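Local coordinates for protein fumarylacetoacetate hydrolase (Burkholderia xenovorans, PDB 5TI1) that probably hydrolyses fumarylacetoacetate to fumarate and acetoacetate, the last step of phenylalanine and tyrosine breakdown, with a bound magnesium ion, at residues S12-A17 with V108-S113. Residues are numbered along the deposited sequence; the frame is centred on the assembly and turned at random.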
loop_
_atom_site.group_PDB
_atom_site.type_symbol
_atom_site.label_atom_id
_atom_site.label_comp_id
_atom_site.label_asym_id
_atom_site.label_seq_id
_atom_site.Cartn_x
_atom_site.Cartn_y
_atom_site.Cartn_z
ATOM N N SER B 12 5.885 4.312 -35.091
ATOM C CA SER B 12 4.797 5.264 -35.289
ATOM C C SER B 12 3.848 4.748 -36.361
ATOM O O SER B 12 2.699 4.405 -36.081
ATOM C CB SER B 12 5.344 6.639 -35.678
ATOM O OG SER B 12 4.295 7.578 -35.847
ATOM N N SER B 13 4.337 4.711 -37.601
ATOM C CA SER B 13 3.583 4.043 -38.655
ATOM C C SER B 13 3.504 2.543 -38.396
ATOM O O SER B 13 2.479 1.906 -38.678
ATOM C CB SER B 13 4.223 4.332 -40.012
ATOM O OG SER B 13 3.663 3.508 -41.012
ATOM N N ASP B 14 4.584 1.962 -37.865
ATOM C CA ASP B 14 4.556 0.567 -37.439
ATOM C C ASP B 14 3.516 0.349 -36.350
ATOM O O ASP B 14 2.783 -0.648 -36.368
ATOM C CB ASP B 14 5.930 0.145 -36.921
ATOM C CG ASP B 14 6.946 -0.010 -38.015
ATOM O OD1 ASP B 14 6.549 -0.305 -39.161
ATOM O OD2 ASP B 14 8.147 0.146 -37.718
ATOM N N LEU B 15 3.463 1.261 -35.377
ATOM C CA LEU B 15 2.483 1.149 -34.308
ATOM C C LEU B 15 1.064 1.225 -34.854
ATOM O O LEU B 15 0.173 0.493 -34.404
ATOM C CB LEU B 15 2.726 2.242 -33.270
ATOM C CG LEU B 15 1.764 2.262 -32.082
ATOM C CD1 LEU B 15 1.903 0.997 -31.241
ATOM C CD2 LEU B 15 1.986 3.502 -31.246
ATOM N N GLN B 16 0.836 2.095 -35.839
ATOM C CA GLN B 16 -0.502 2.241 -36.397
ATOM C C GLN B 16 -0.958 0.964 -37.092
ATOM O O GLN B 16 -2.133 0.582 -36.999
ATOM C CB GLN B 16 -0.540 3.415 -37.374
ATOM C CG GLN B 16 -1.934 3.680 -37.907
ATOM C CD GLN B 16 -2.947 3.794 -36.786
ATOM O OE1 GLN B 16 -3.792 2.914 -36.604
ATOM N NE2 GLN B 16 -2.856 4.876 -36.013
ATOM N N ALA B 17 -0.042 0.288 -37.792
ATOM C CA ALA B 17 -0.400 -0.941 -38.491
ATOM C C ALA B 17 -0.950 -1.997 -37.538
ATOM O O ALA B 17 -1.814 -2.789 -37.929
ATOM C CB ALA B 17 0.810 -1.485 -39.251
ATOM N N VAL B 108 8.115 -4.360 -28.912
ATOM C CA VAL B 108 7.640 -5.733 -28.757
ATOM C C VAL B 108 6.298 -5.920 -29.455
ATOM O O VAL B 108 6.075 -6.920 -30.148
ATOM C CB VAL B 108 7.559 -6.110 -27.265
ATOM C CG1 VAL B 108 6.838 -7.440 -27.094
ATOM C CG2 VAL B 108 8.949 -6.195 -26.673
ATOM N N ARG B 109 5.389 -4.956 -29.295
ATOM C CA ARG B 109 4.065 -5.094 -29.889
ATOM C C ARG B 109 4.135 -5.152 -31.414
ATOM O O ARG B 109 3.409 -5.927 -32.048
ATOM C CB ARG B 109 3.172 -3.943 -29.440
ATOM C CG ARG B 109 1.860 -3.946 -30.165
ATOM C CD ARG B 109 0.995 -2.785 -29.791
ATOM N NE ARG B 109 -0.200 -2.806 -30.614
ATOM C CZ ARG B 109 -1.286 -3.494 -30.300
ATOM N NH1 ARG B 109 -1.309 -4.191 -29.170
ATOM N NH2 ARG B 109 -2.342 -3.486 -31.108
ATOM N N VAL B 110 5.012 -4.350 -32.018
ATOM C CA VAL B 110 5.133 -4.353 -33.470
ATOM C C VAL B 110 5.750 -5.661 -33.956
ATOM O O VAL B 110 5.289 -6.248 -34.942
ATOM C CB VAL B 110 5.941 -3.125 -33.945
ATOM C CG1 VAL B 110 6.185 -3.207 -35.442
ATOM C CG2 VAL B 110 5.197 -1.847 -33.614
ATOM N N GLN B 111 6.806 -6.131 -33.287
ATOM C CA GLN B 111 7.419 -7.400 -33.670
ATOM C C GLN B 111 6.408 -8.541 -33.585
ATOM O O GLN B 111 6.275 -9.347 -34.516
ATOM C CB GLN B 111 8.629 -7.686 -32.781
ATOM C CG GLN B 111 9.785 -6.699 -32.941
ATOM C CD GLN B 111 10.900 -6.949 -31.938
ATOM O OE1 GLN B 111 11.694 -7.877 -32.093
ATOM N NE2 GLN B 111 10.955 -6.131 -30.897
ATOM N N LEU B 112 5.670 -8.605 -32.476
ATOM C CA LEU B 112 4.696 -9.676 -32.281
ATOM C C LEU B 112 3.585 -9.609 -33.319
ATOM O O LEU B 112 3.208 -10.631 -33.908
ATOM C CB LEU B 112 4.117 -9.600 -30.869
ATOM C CG LEU B 112 4.886 -10.367 -29.796
ATOM C CD1 LEU B 112 4.282 -10.114 -28.425
ATOM C CD2 LEU B 112 4.883 -11.857 -30.114
ATOM N N SER B 113 3.043 -8.411 -33.550
ATOM C CA SER B 113 1.984 -8.249 -34.541
ATOM C C SER B 113 2.438 -8.742 -35.908
ATOM O O SER B 113 1.699 -9.457 -36.593
ATOM C CB SER B 113 1.556 -6.785 -34.617
ATOM O OG SER B 113 0.412 -6.633 -35.434
#
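Arg-109 meets Leu-15 through the aliphatic part of its side chain. Its CD lies 4.2 Å from Leu-15 CD1, and the two side chains cross at about a right angle. The Arg-109 chain is extended from CG to NE, which carries the guanidinium past the leucine. Three hydrogen bonds grip that group: NE to Thr-18 OG1, NH2 to Gln-40 O and NH1 to Asn-41 O. The buried charge is therefore bonded to Thr-18, directly after the short helix, and to the chain leading into the N-terminal sheet. Next comes Val-110, which faces helix 13-17 with both methyls. CG1 packs on Asp-14 CB at 3.7 Å. CG2 sits over the helix backbone, 3.9 Å from Asp-14 O and 4.0 Å from Leu-15 N. This is plain helix-helix packing: the short helix 13-17 at the start of the model lies on helix 102-116 of the fumarylacetoacetase N-terminal family region, away from the metal site. The axis of helix 13-17 and that of the 108-113 part of helix 102-116 approach to 9.2 Å, with their N-to-C directions 53° apart. Last in line, Ser-113 points toward helix 13-17, but its OG stays 5.1 Å from Ala-17 O; its side chain touches Thr-18 and Arg-23 in the loop after that helix.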